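Local coordinates for protein alpha-glucosidase (Pseudoalteromonas sp. K8, PDB 5HQA) that hydrolyses alpha-glucosides as a calcium-binding, chloride-activated member of glycoside hydrolase family 97, caught here with acarbose in its pocket, at residues W321-T331 and E358-Q369; Y389-R398 and H407-M415. One frame throughout, in Å; residues are numbered along the deposited sequence. Where two conformers were deposited one is given.

Contact 1: residues W321-T331 and E358-Q369. With AC1 (4,6-dideoxy-4-{[(1S,4R,5S,6S)-4,5,6-trihydroxy-3-(hydroxymethyl)cyclohex-2-en-1-yl]amino}-alpha-D-glucopyranose), chain B.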
loop_
_atom_site.group_PDB
_atom_site.type_symbol
_atom_site.label_atom_id
_atom_site.label_comp_id
_atom_site.label_asym_id
_atom_site.label_seq_id
_atom_site.Cartn_x
_atom_site.Cartn_y
_atom_site.Cartn_z
ATOM N N TRP A 321 -9.924 22.566 10.335
ATOM C CA TRP A 321 -10.582 21.264 10.266
ATOM C C TRP A 321 -9.786 20.171 10.972
ATOM O O TRP A 321 -10.379 19.167 11.379
ATOM C CB TRP A 321 -10.853 20.873 8.806
ATOM C CG TRP A 321 -9.619 20.697 7.966
ATOM C CD1 TRP A 321 -9.045 21.632 7.151
ATOM C CD2 TRP A 321 -8.808 19.518 7.855
ATOM N NE1 TRP A 321 -7.933 21.107 6.539
ATOM C CE2 TRP A 321 -7.766 19.812 6.954
ATOM C CE3 TRP A 321 -8.868 18.239 8.422
ATOM C CZ2 TRP A 321 -6.786 18.880 6.614
ATOM C CZ3 TRP A 321 -7.894 17.314 8.080
ATOM C CH2 TRP A 321 -6.866 17.638 7.188
ATOM N N PHE A 322 -8.464 20.342 11.136
ATOM C CA PHE A 322 -7.659 19.368 11.878
ATOM C C PHE A 322 -8.211 19.144 13.281
ATOM O O PHE A 322 -8.022 18.065 13.856
ATOM C CB PHE A 322 -6.190 19.833 11.940
ATOM C CG PHE A 322 -5.248 18.887 12.688
ATOM C CD1 PHE A 322 -5.044 19.016 14.062
ATOM C CD2 PHE A 322 -4.534 17.905 12.011
ATOM C CE1 PHE A 322 -4.176 18.166 14.744
ATOM C CE2 PHE A 322 -3.664 17.046 12.695
ATOM C CZ PHE A 322 -3.489 17.179 14.054
ATOM N N PHE A 323 -8.909 20.135 13.838
ATOM C CA PHE A 323 -9.440 20.061 15.197
ATOM C C PHE A 323 -10.939 19.804 15.250
ATOM O O PHE A 323 -11.519 19.858 16.335
ATOM C CB PHE A 323 -9.120 21.351 15.963
ATOM C CG PHE A 323 -7.651 21.611 16.093
ATOM C CD1 PHE A 323 -6.887 20.886 16.990
ATOM C CD2 PHE A 323 -7.024 22.545 15.287
ATOM C CE1 PHE A 323 -5.525 21.101 17.095
ATOM C CE2 PHE A 323 -5.664 22.765 15.389
ATOM C CZ PHE A 323 -4.915 22.041 16.295
ATOM N N ASN A 324 -11.576 19.497 14.120
ATOM C CA ASN A 324 -13.029 19.433 14.067
ATOM C C ASN A 324 -13.569 18.006 14.063
ATOM O O ASN A 324 -14.728 17.798 13.688
ATOM C CB ASN A 324 -13.541 20.190 12.840
ATOM C CG ASN A 324 -13.308 21.682 12.942
ATOM O OD1 ASN A 324 -12.932 22.190 13.998
ATOM N ND2 ASN A 324 -13.545 22.395 11.848
ATOM N N GLY A 325 -12.767 17.024 14.492
ATOM C CA GLY A 325 -13.219 15.639 14.450
ATOM C C GLY A 325 -14.528 15.394 15.178
ATOM O O GLY A 325 -15.306 14.523 14.782
ATOM N N ASP A 326 -14.803 16.166 16.236
ATOM C CA ASP A 326 -16.036 15.976 16.994
ATOM C C ASP A 326 -17.275 16.449 16.244
ATOM O O ASP A 326 -18.378 15.996 16.566
ATOM C CB ASP A 326 -15.991 16.728 18.331
ATOM C CG ASP A 326 -14.935 16.200 19.287
ATOM O OD1 ASP A 326 -14.233 15.203 18.977
ATOM O OD2 ASP A 326 -14.815 16.798 20.376
ATOM N N VAL A 327 -17.138 17.366 15.285
ATOM C CA VAL A 327 -18.300 18.073 14.747
ATOM C C VAL A 327 -18.605 17.751 13.293
ATOM O O VAL A 327 -19.624 18.236 12.780
ATOM C CB VAL A 327 -18.163 19.599 14.918
ATOM C CG1 VAL A 327 -18.096 19.947 16.394
ATOM C CG2 VAL A 327 -16.941 20.119 14.172
ATOM N N PHE A 328 -17.765 16.973 12.608
ATOM C CA PHE A 328 -18.079 16.567 11.241
ATOM C C PHE A 328 -19.433 15.871 11.188
ATOM O O PHE A 328 -19.720 14.981 11.996
ATOM C CB PHE A 328 -17.004 15.618 10.707
ATOM C CG PHE A 328 -15.774 16.303 10.206
ATOM C CD1 PHE A 328 -15.863 17.319 9.266
ATOM C CD2 PHE A 328 -14.524 15.921 10.666
ATOM C CE1 PHE A 328 -14.718 17.950 8.788
ATOM C CE2 PHE A 328 -13.375 16.542 10.201
ATOM C CZ PHE A 328 -13.470 17.562 9.260
ATOM N N SER A 329 -20.268 16.284 10.239
ATOM C CA SER A 329 -21.444 15.520 9.850
ATOM C C SER A 329 -21.112 14.716 8.603
ATOM O O SER A 329 -20.463 15.222 7.681
ATOM C CB SER A 329 -22.639 16.435 9.569
ATOM O OG SER A 329 -23.722 15.705 9.009
ATOM N N PHE A 330 -21.547 13.461 8.572
ATOM C CA PHE A 330 -21.333 12.633 7.396
ATOM C C PHE A 330 -22.612 12.418 6.608
ATOM O O PHE A 330 -22.646 11.577 5.705
ATOM C CB PHE A 330 -20.680 11.314 7.810
ATOM C CG PHE A 330 -19.350 11.521 8.488
ATOM C CD1 PHE A 330 -18.214 11.798 7.738
ATOM C CD2 PHE A 330 -19.247 11.502 9.872
ATOM C CE1 PHE A 330 -16.995 12.020 8.351
ATOM C CE2 PHE A 330 -18.020 11.718 10.498
ATOM C CZ PHE A 330 -16.894 11.980 9.734
ATOM N N THR A 331 -23.653 13.193 6.902
ATOM C CA THR A 331 -24.880 13.181 6.119
ATOM C C THR A 331 -25.322 14.553 5.644
ATOM O O THR A 331 -26.116 14.620 4.699
ATOM C CB THR A 331 -26.039 12.570 6.925
ATOM O OG1 THR A 331 -26.136 13.240 8.190
ATOM C CG2 THR A 331 -25.823 11.084 7.154
ATOM N N GLU A 358 -13.734 12.370 5.942
ATOM C CA GLU A 358 -12.610 12.695 6.816
ATOM C C GLU A 358 -13.091 12.737 8.262
ATOM O O GLU A 358 -14.082 13.406 8.573
ATOM C CB GLU A 358 -11.983 14.038 6.436
ATOM C CG GLU A 358 -10.890 14.504 7.409
ATOM C CD GLU A 358 -9.708 13.537 7.478
ATOM O OE1 GLU A 358 -9.069 13.280 6.431
ATOM O OE2 GLU A 358 -9.413 13.017 8.580
ATOM N N THR A 359 -12.383 12.034 9.147
ATOM C CA THR A 359 -12.765 11.977 10.550
ATOM C C THR A 359 -11.957 12.909 11.438
ATOM O O THR A 359 -12.360 13.143 12.584
ATOM C CB THR A 359 -12.602 10.555 11.091
ATOM O OG1 THR A 359 -11.207 10.225 11.118
ATOM C CG2 THR A 359 -13.351 9.551 10.211
ATOM N N SER A 360 -10.825 13.424 10.950
ATOM C CA SER A 360 -9.842 14.114 11.793
ATOM C C SER A 360 -9.570 13.332 13.076
ATOM O O SER A 360 -9.403 13.900 14.157
ATOM C CB SER A 360 -10.278 15.544 12.110
ATOM O OG SER A 360 -10.131 16.359 10.965
ATOM N N GLY A 361 -9.544 12.007 12.955
ATOM C CA GLY A 361 -9.143 11.154 14.043
ATOM C C GLY A 361 -10.241 10.728 14.996
ATOM O O GLY A 361 -10.002 9.831 15.813
ATOM N N ASN A 362 -11.431 11.328 14.936
ATOM C CA ASN A 362 -12.483 10.953 15.879
ATOM C C ASN A 362 -13.303 9.836 15.252
ATOM O O ASN A 362 -14.245 10.087 14.493
ATOM C CB ASN A 362 -13.355 12.142 16.257
ATOM C CG ASN A 362 -14.403 11.778 17.303
ATOM O OD1 ASN A 362 -14.818 10.616 17.418
ATOM N ND2 ASN A 362 -14.839 12.773 18.072
ATOM N N VAL A 363 -12.970 8.592 15.604
ATOM C CA VAL A 363 -13.619 7.466 14.947
ATOM C C VAL A 363 -14.974 7.146 15.561
ATOM O O VAL A 363 -15.788 6.474 14.916
ATOM C CB VAL A 363 -12.702 6.228 14.952
ATOM C CG1 VAL A 363 -11.438 6.529 14.135
ATOM C CG2 VAL A 363 -12.336 5.824 16.382
ATOM N N SER A 364 -15.252 7.617 16.776
ATOM C CA SER A 364 -16.560 7.354 17.366
ATOM C C SER A 364 -17.629 8.235 16.743
ATOM O O SER A 364 -18.753 7.779 16.511
ATOM C CB SER A 364 -16.509 7.562 18.878
ATOM O OG SER A 364 -15.658 6.599 19.478
ATOM N N ASN A 365 -17.294 9.500 16.465
ATOM C CA ASN A 365 -18.219 10.376 15.755
ATOM C C ASN A 365 -18.525 9.840 14.363
ATOM O O ASN A 365 -19.651 9.975 13.871
ATOM C CB ASN A 365 -17.641 11.789 15.668
ATOM C CG ASN A 365 -18.540 12.737 14.895
ATOM O OD1 ASN A 365 -19.694 12.945 15.259
ATOM N ND2 ASN A 365 -18.012 13.323 13.823
ATOM N N TYR A 366 -17.532 9.237 13.707
ATOM C CA TYR A 366 -17.779 8.615 12.407
ATOM C C TYR A 366 -18.620 7.356 12.562
ATOM O O TYR A 366 -19.603 7.158 11.839
ATOM C CB TYR A 366 -16.446 8.291 11.735
ATOM C CG TYR A 366 -16.527 7.734 10.324
ATOM C CD1 TYR A 366 -17.558 8.086 9.457
ATOM C CD2 TYR A 366 -15.546 6.863 9.857
ATOM C CE1 TYR A 366 -17.611 7.577 8.154
ATOM C CE2 TYR A 366 -15.586 6.358 8.566
ATOM C CZ TYR A 366 -16.613 6.718 7.723
ATOM O OH TYR A 366 -16.635 6.194 6.453
ATOM N N ARG A 367 -18.248 6.496 13.512
ATOM C CA ARG A 367 -18.942 5.225 13.691
ATOM C C ARG A 367 -20.432 5.434 13.944
ATOM O O ARG A 367 -21.272 4.702 13.401
ATOM C CB ARG A 367 -18.295 4.448 14.841
ATOM C CG ARG A 367 -19.129 3.304 15.382
ATOM C CD ARG A 367 -19.035 2.080 14.504
ATOM N NE ARG A 367 -17.789 1.357 14.724
ATOM C CZ ARG A 367 -17.701 0.061 15.003
ATOM N NH1 ARG A 367 -18.787 -0.686 15.093
ATOM N NH2 ARG A 367 -16.514 -0.490 15.171
ATOM N N LYS A 368 -20.787 6.440 14.749
ATOM C CA LYS A 368 -22.197 6.619 15.065
ATOM C C LYS A 368 -23.001 7.079 13.860
ATOM O O LYS A 368 -24.206 6.821 13.808
ATOM C CB LYS A 368 -22.372 7.589 16.239
ATOM C CG LYS A 368 -22.240 9.057 15.914
ATOM C CD LYS A 368 -22.142 9.887 17.206
ATOM C CE LYS A 368 -21.849 11.370 16.922
ATOM N NZ LYS A 368 -20.964 12.006 17.957
ATOM N N GLN A 369 -22.363 7.715 12.876
ATOM C CA GLN A 369 -23.056 8.202 11.685
ATOM C C GLN A 369 -22.857 7.305 10.472
ATOM O O GLN A 369 -23.441 7.568 9.417
ATOM C CB GLN A 369 -22.583 9.612 11.329
ATOM C CG GLN A 369 -22.703 10.631 12.428
ATOM C CD GLN A 369 -22.208 11.984 11.970
ATOM O OE1 GLN A 369 -22.720 12.548 10.996
ATOM N NE2 GLN A 369 -21.191 12.508 12.653
HETATM C C1 AC1 B . -1.697 16.414 7.739
HETATM O O2 AC1 B . -0.410 14.428 8.111
HETATM C C2 AC1 B . -1.662 14.900 7.586
HETATM C C4A AC1 B . -6.884 14.874 2.079
HETATM C C3 AC1 B . -1.853 14.481 6.152
HETATM O O3 AC1 B . -1.742 13.052 6.030
HETATM C C4 AC1 B . -3.178 14.984 5.645
HETATM N N4A AC1 B . -3.586 14.378 4.339
HETATM C C5 AC1 B . -2.898 16.474 5.530
HETATM O O5 AC1 B . -2.786 17.025 6.908
HETATM C C6 AC1 B . -3.936 17.256 4.786
HETATM C C1B AC1 B . -4.997 13.849 4.299
HETATM C C2B AC1 B . -5.291 13.126 2.824
HETATM O O2B AC1 B . -4.220 12.218 2.568
HETATM C C3B AC1 B . -5.480 14.084 1.812
HETATM O O3B AC1 B . -5.555 13.504 0.486
HETATM O O4 AC1 B . -7.032 15.932 1.152
HETATM C C5B AC1 B . -6.993 15.395 3.422
HETATM C C7B AC1 B . -6.004 14.816 4.577
HETATM C C6B AC1 B . -8.355 15.972 3.841
HETATM O O6B AC1 B . -9.230 14.904 4.029
HETATM O O HOH W 1 -10.038 16.701 15.582
HETATM O O HOH W 2 -19.034 14.185 18.548
HETATM O O HOH W 3 -25.298 12.183 10.372
#
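Phe330 and Gln369 lock the loop after strand 307-310 of the catalytic TIM barrel onto the start of helix 363-379. The Phe330 ring takes the edge of Tyr366 on one face in an edge-to-face pair, centroids 4.8 Å apart and planes at 50°, while its own rim runs into the backbone carbonyl of Glu358. Gln369, extended beyond CG, crosses Phe330 at about a right angle and grips the loop backbone with both ends of its amide: OE1 accepts from Phe330 N at 2.8 Å, and NE2 donates to Phe328 O at 3.0 Å, almost straight and in the carbonyl plane. Phe328 O takes a second bond from Asn365 ND2, so two amides fix this one carbonyl. Asn365 can reach it because CG lies anti to the backbone N (chi1 178°), directed at the loop. One turn earlier, Asn362 N-caps the helix through OD1 to Asn365 N; its ND2 meets Asp326 OD1 at 2.7 Å, amide and carboxylate nearly perpendicular. At the pocket end, Trp321 presents its ring edge to AC1, and Glu358 OE1 accepts a hydrogen bond from AC1 O6B at 2.9 Å. Behind them Ser360 OG, at the edges of the Trp321 and Phe328 rings, donates to Trp321 O at 2.8 Å, from the face of that carbonyl opposite to Asn324 N.

Contact 2: residues Y389-R398 and H407-M415. With AC1 (4,6-dideoxy-4-{[(1S,4R,5S,6S)-4,5,6-trihydroxy-3-(hydroxymethyl)cyclohex-2-en-1-yl]amino}-alpha-D-glucopyranose), chain B.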
loop_
_atom_site.group_PDB
_atom_site.type_symbol
_atom_site.label_atom_id
_atom_site.label_comp_id
_atom_site.label_asym_id
_atom_site.label_seq_id
_atom_site.Cartn_x
_atom_site.Cartn_y
_atom_site.Cartn_z
ATOM N N TYR A 389 -8.243 9.751 8.361
ATOM C CA TYR A 389 -8.082 9.643 9.808
ATOM C C TYR A 389 -6.957 10.573 10.270
ATOM O O TYR A 389 -5.997 10.163 10.917
ATOM C CB TYR A 389 -7.817 8.186 10.204
ATOM C CG TYR A 389 -8.955 7.258 9.803
ATOM C CD1 TYR A 389 -9.058 6.773 8.503
ATOM C CD2 TYR A 389 -9.934 6.888 10.720
ATOM C CE1 TYR A 389 -10.112 5.951 8.121
ATOM C CE2 TYR A 389 -10.995 6.056 10.349
ATOM C CZ TYR A 389 -11.072 5.591 9.047
ATOM O OH TYR A 389 -12.109 4.759 8.663
ATOM N N VAL A 390 -7.068 11.861 9.943
ATOM C CA VAL A 390 -5.961 12.785 10.198
ATOM C C VAL A 390 -5.869 13.070 11.698
ATOM O O VAL A 390 -6.750 13.703 12.284
ATOM C CB VAL A 390 -6.106 14.081 9.394
ATOM C CG1 VAL A 390 -5.012 15.074 9.802
ATOM C CG2 VAL A 390 -5.996 13.777 7.914
ATOM N N ALA A 391 -4.790 12.600 12.318
ATOM C CA ALA A 391 -4.425 12.879 13.700
ATOM C C ALA A 391 -2.995 12.391 13.881
ATOM O O ALA A 391 -2.547 11.488 13.166
ATOM C CB ALA A 391 -5.363 12.182 14.701
ATOM N N ASP A 392 -2.285 12.991 14.833
ATOM C CA ASP A 392 -0.915 12.565 15.086
ATOM C C ASP A 392 -0.881 11.113 15.554
ATOM O O ASP A 392 -1.880 10.560 16.029
ATOM C CB ASP A 392 -0.261 13.448 16.144
ATOM C CG ASP A 392 0.103 14.829 15.619
ATOM O OD1 ASP A 392 -0.200 15.143 14.434
ATOM O OD2 ASP A 392 0.690 15.603 16.410
ATOM N N GLY A 393 0.295 10.499 15.410
ATOM C CA GLY A 393 0.523 9.154 15.920
ATOM C C GLY A 393 0.027 8.988 17.349
ATOM O O GLY A 393 0.287 9.840 18.204
ATOM N N GLY A 394 -0.717 7.917 17.614
ATOM C CA GLY A 394 -1.241 7.672 18.944
ATOM C C GLY A 394 -2.412 8.539 19.357
ATOM O O GLY A 394 -2.809 8.489 20.525
ATOM N N ASN A 395 -2.994 9.329 18.444
ATOM C CA ASN A 395 -4.039 10.279 18.825
ATOM C C ASN A 395 -5.353 10.066 18.075
ATOM O O ASN A 395 -6.144 11.001 17.923
ATOM C CB ASN A 395 -3.546 11.713 18.652
ATOM C CG ASN A 395 -2.663 12.141 19.790
ATOM O OD1 ASN A 395 -3.149 12.605 20.812
ATOM N ND2 ASN A 395 -1.357 11.936 19.645
ATOM N N ILE A 396 -5.615 8.841 17.613
ATOM C CA ILE A 396 -6.994 8.464 17.331
ATOM C C ILE A 396 -7.818 8.724 18.588
ATOM O O ILE A 396 -7.394 8.402 19.702
ATOM C CB ILE A 396 -7.075 6.984 16.912
ATOM C CG1 ILE A 396 -6.457 6.765 15.523
ATOM C CG2 ILE A 396 -8.529 6.481 16.964
ATOM C CD1 ILE A 396 -7.282 7.352 14.380
ATOM N N LYS A 397 -8.994 9.315 18.421
ATOM C CA LYS A 397 -9.898 9.562 19.536
ATOM C C LYS A 397 -11.088 8.617 19.439
ATOM O O LYS A 397 -11.776 8.581 18.409
ATOM C CB LYS A 397 -10.373 11.013 19.542
ATOM C CG LYS A 397 -11.365 11.336 20.654
ATOM C CD LYS A 397 -11.803 12.795 20.551
ATOM C CE LYS A 397 -12.865 13.129 21.564
ATOM N NZ LYS A 397 -13.191 14.578 21.538
ATOM N N ARG A 398 -11.327 7.850 20.504
ATOM C CA ARG A 398 -12.560 7.084 20.644
ATOM C C ARG A 398 -13.214 7.437 21.971
ATOM O O ARG A 398 -12.563 7.910 22.905
ATOM C CB ARG A 398 -12.318 5.572 20.566
ATOM C CG ARG A 398 -11.577 5.011 21.765
ATOM C CD ARG A 398 -11.333 3.515 21.623
ATOM N NE ARG A 398 -10.618 2.987 22.780
ATOM C CZ ARG A 398 -11.203 2.363 23.797
ATOM N NH1 ARG A 398 -10.468 1.922 24.809
ATOM N NH2 ARG A 398 -12.520 2.173 23.796
ATOM N N HIS A 407 -7.255 7.812 23.744
ATOM C CA HIS A 407 -6.405 7.957 22.570
ATOM C C HIS A 407 -5.818 6.609 22.183
ATOM O O HIS A 407 -5.315 5.878 23.043
ATOM C CB HIS A 407 -5.286 8.964 22.825
ATOM C CG HIS A 407 -5.731 10.386 22.704
ATOM N ND1 HIS A 407 -5.357 11.365 23.603
ATOM C CD2 HIS A 407 -6.525 10.994 21.789
ATOM C CE1 HIS A 407 -5.900 12.518 23.243
ATOM N NE2 HIS A 407 -6.614 12.319 22.148
ATOM N N GLU A 408 -5.869 6.293 20.892
ATOM C CA GLU A 408 -5.384 5.020 20.381
ATOM C C GLU A 408 -4.457 5.271 19.198
ATOM O O GLU A 408 -4.428 6.360 18.617
ATOM C CB GLU A 408 -6.546 4.107 19.957
ATOM C CG GLU A 408 -7.609 3.899 21.034
ATOM C CD GLU A 408 -7.152 3.025 22.207
ATOM O OE1 GLU A 408 -6.042 2.447 22.156
ATOM O OE2 GLU A 408 -7.924 2.911 23.191
ATOM N N TRP A 409 -3.709 4.230 18.836
ATOM C CA TRP A 409 -2.872 4.227 17.647
ATOM C C TRP A 409 -3.674 3.815 16.420
ATOM O O TRP A 409 -4.596 2.995 16.503
ATOM C CB TRP A 409 -1.710 3.255 17.824
ATOM C CG TRP A 409 -0.705 3.700 18.836
ATOM C CD1 TRP A 409 -0.685 3.391 20.163
ATOM C CD2 TRP A 409 0.438 4.534 18.598
ATOM N NE1 TRP A 409 0.397 3.990 20.774
ATOM C CE2 TRP A 409 1.102 4.700 19.835
ATOM C CE3 TRP A 409 0.971 5.153 17.454
ATOM C CZ2 TRP A 409 2.272 5.461 19.964
ATOM C CZ3 TRP A 409 2.128 5.926 17.587
ATOM C CH2 TRP A 409 2.760 6.074 18.835
ATOM N N HIS A 410 -3.287 4.369 15.262
ATOM C CA HIS A 410 -3.888 3.941 13.999
ATOM C C HIS A 410 -3.659 2.466 13.726
ATOM O O HIS A 410 -4.420 1.871 12.963
ATOM C CB HIS A 410 -3.317 4.727 12.815
ATOM C CG HIS A 410 -3.747 6.162 12.763
ATOM N ND1 HIS A 410 -3.287 7.110 13.652
ATOM C CD2 HIS A 410 -4.573 6.814 11.907
ATOM C CE1 HIS A 410 -3.826 8.282 13.356
ATOM N NE2 HIS A 410 -4.609 8.129 12.299
ATOM N N ASP A 411 -2.616 1.865 14.304
ATOM C CA ASP A 411 -2.258 0.494 13.950
ATOM C C ASP A 411 -2.361 -0.472 15.134
ATOM O O ASP A 411 -1.799 -1.573 15.090
ATOM C CB ASP A 411 -0.864 0.450 13.301
ATOM C CG ASP A 411 0.240 1.075 14.153
ATOM O OD1 ASP A 411 0.020 2.133 14.788
ATOM O OD2 ASP A 411 1.368 0.516 14.148
ATOM N N GLY A 412 -3.104 -0.106 16.184
ATOM C CA GLY A 412 -3.418 -1.065 17.223
ATOM C C GLY A 412 -4.586 -1.975 16.839
ATOM O O GLY A 412 -5.251 -1.789 15.819
ATOM N N GLN A 413 -4.826 -2.986 17.685
ATOM C CA GLN A 413 -5.945 -3.902 17.454
ATOM C C GLN A 413 -7.272 -3.154 17.331
ATOM O O GLN A 413 -8.105 -3.489 16.478
ATOM C CB GLN A 413 -6.019 -4.930 18.584
ATOM C CG GLN A 413 -7.213 -5.877 18.502
ATOM C CD GLN A 413 -7.273 -6.815 19.691
ATOM O OE1 GLN A 413 -6.811 -6.481 20.783
ATOM N NE2 GLN A 413 -7.833 -8.001 19.484
ATOM N N PHE A 414 -7.491 -2.139 18.172
ATOM C CA PHE A 414 -8.745 -1.393 18.105
ATOM C C PHE A 414 -8.977 -0.826 16.707
ATOM O O PHE A 414 -10.053 -1.001 16.123
ATOM C CB PHE A 414 -8.764 -0.259 19.134
ATOM C CG PHE A 414 -9.913 0.686 18.933
ATOM C CD1 PHE A 414 -11.196 0.335 19.352
ATOM C CD2 PHE A 414 -9.732 1.897 18.267
ATOM C CE1 PHE A 414 -12.271 1.189 19.133
ATOM C CE2 PHE A 414 -10.809 2.755 18.043
ATOM C CZ PHE A 414 -12.074 2.398 18.477
ATOM N N MET A 415 -7.981 -0.122 16.159
ATOM C CA MET A 415 -8.172 0.500 14.851
ATOM C C MET A 415 -8.153 -0.532 13.732
ATOM O O MET A 415 -8.878 -0.383 12.737
ATOM C CB MET A 415 -7.121 1.585 14.603
ATOM C CG MET A 415 -7.514 2.930 15.222
ATOM S SD MET A 415 -9.111 3.537 14.614
ATOM C CE MET A 415 -8.806 3.738 12.861
HETATM C C1 AC1 B . -1.697 16.414 7.739
HETATM O O2 AC1 B . -0.410 14.428 8.111
HETATM C C2 AC1 B . -1.662 14.900 7.586
HETATM C C4A AC1 B . -6.884 14.874 2.079
HETATM C C3 AC1 B . -1.853 14.481 6.152
HETATM O O3 AC1 B . -1.742 13.052 6.030
HETATM C C4 AC1 B . -3.178 14.984 5.645
HETATM N N4A AC1 B . -3.586 14.378 4.339
HETATM C C5 AC1 B . -2.898 16.474 5.530
HETATM O O5 AC1 B . -2.786 17.025 6.908
HETATM C C6 AC1 B . -3.936 17.256 4.786
HETATM C C1B AC1 B . -4.997 13.849 4.299
HETATM C C2B AC1 B . -5.291 13.126 2.824
HETATM O O2B AC1 B . -4.220 12.218 2.568
HETATM C C3B AC1 B . -5.480 14.084 1.812
HETATM O O3B AC1 B . -5.555 13.504 0.486
HETATM O O4 AC1 B . -7.032 15.932 1.152
HETATM C C5B AC1 B . -6.993 15.395 3.422
HETATM C C7B AC1 B . -6.004 14.816 4.577
HETATM C C6B AC1 B . -8.355 15.972 3.841
HETATM O O6B AC1 B . -9.230 14.904 4.029
HETATM O O HOH W 4 -1.260 6.341 15.288
#
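His410 and Ile396 meet where the beta hairpin of strands 396-399 and 405-408, inserted after strand 384-388 of the catalytic TIM barrel, runs into helix 413-428. Ile396 CD1 lies over one face of the imidazole, 3.6 Å from the centroid of the His410 ring. In the plane of that ring NE2 donates to Tyr389 O at 2.8 Å, nearly straight at 174°, while a water 2.7 Å from His410 ND1, itself accepting from Gly394 N and His410 N, meets the ring edge; together they restrain the ring's rotation. The other branch of Ile396, CG2, points at Met415 SD, tip to tip. Next outward, the antiparallel hydrogen-bonded pair Ile396-Glu408 joins the strands, Glu408 N bonding to Ile396 O with only a weak bond returned. Gly394 CA, in the type II turn before the strand, sits over the face of the Trp409 six-membered ring in a CH-pi contact, 3.7 Å from its centroid. At the far end Arg398 lays CD over the Phe414 face, and chi1 at 70° with an extended chain beyond carries its guanidinium to Glu408 in a salt bridge. Ser213 N holds Glu408 OE1. Arg398 NE meets Glu408 OE2 at 2.7 Å, within the guanidinium plane but 28° out of the carboxylate's.

Overall arrangement
Contact 1 closes before contact 2 opens along the chain, yet their centres lie about 13 Å apart and they touch directly. Lys397 NZ reaches Asp326 OD1 at 2.8 Å in a salt bridge, and Lys397 N lies 2.8 Å from Gly361 O, a probable hydrogen bond, so the hairpin strand runs beside the turn that leads into helix 363-379. Both contacts border the same acarbose unit, AC1: Glu358 and Trp321 from contact 1, and Val390 from contact 2, whose CG2 comes within 3.5 Å of AC1 C7B. Glu358 OE2 also accepts from Val390 N, which ties the backbone of Val390 to the carboxylate that binds AC1. Calcium ligand Glu437 accepts from Tyr389 N.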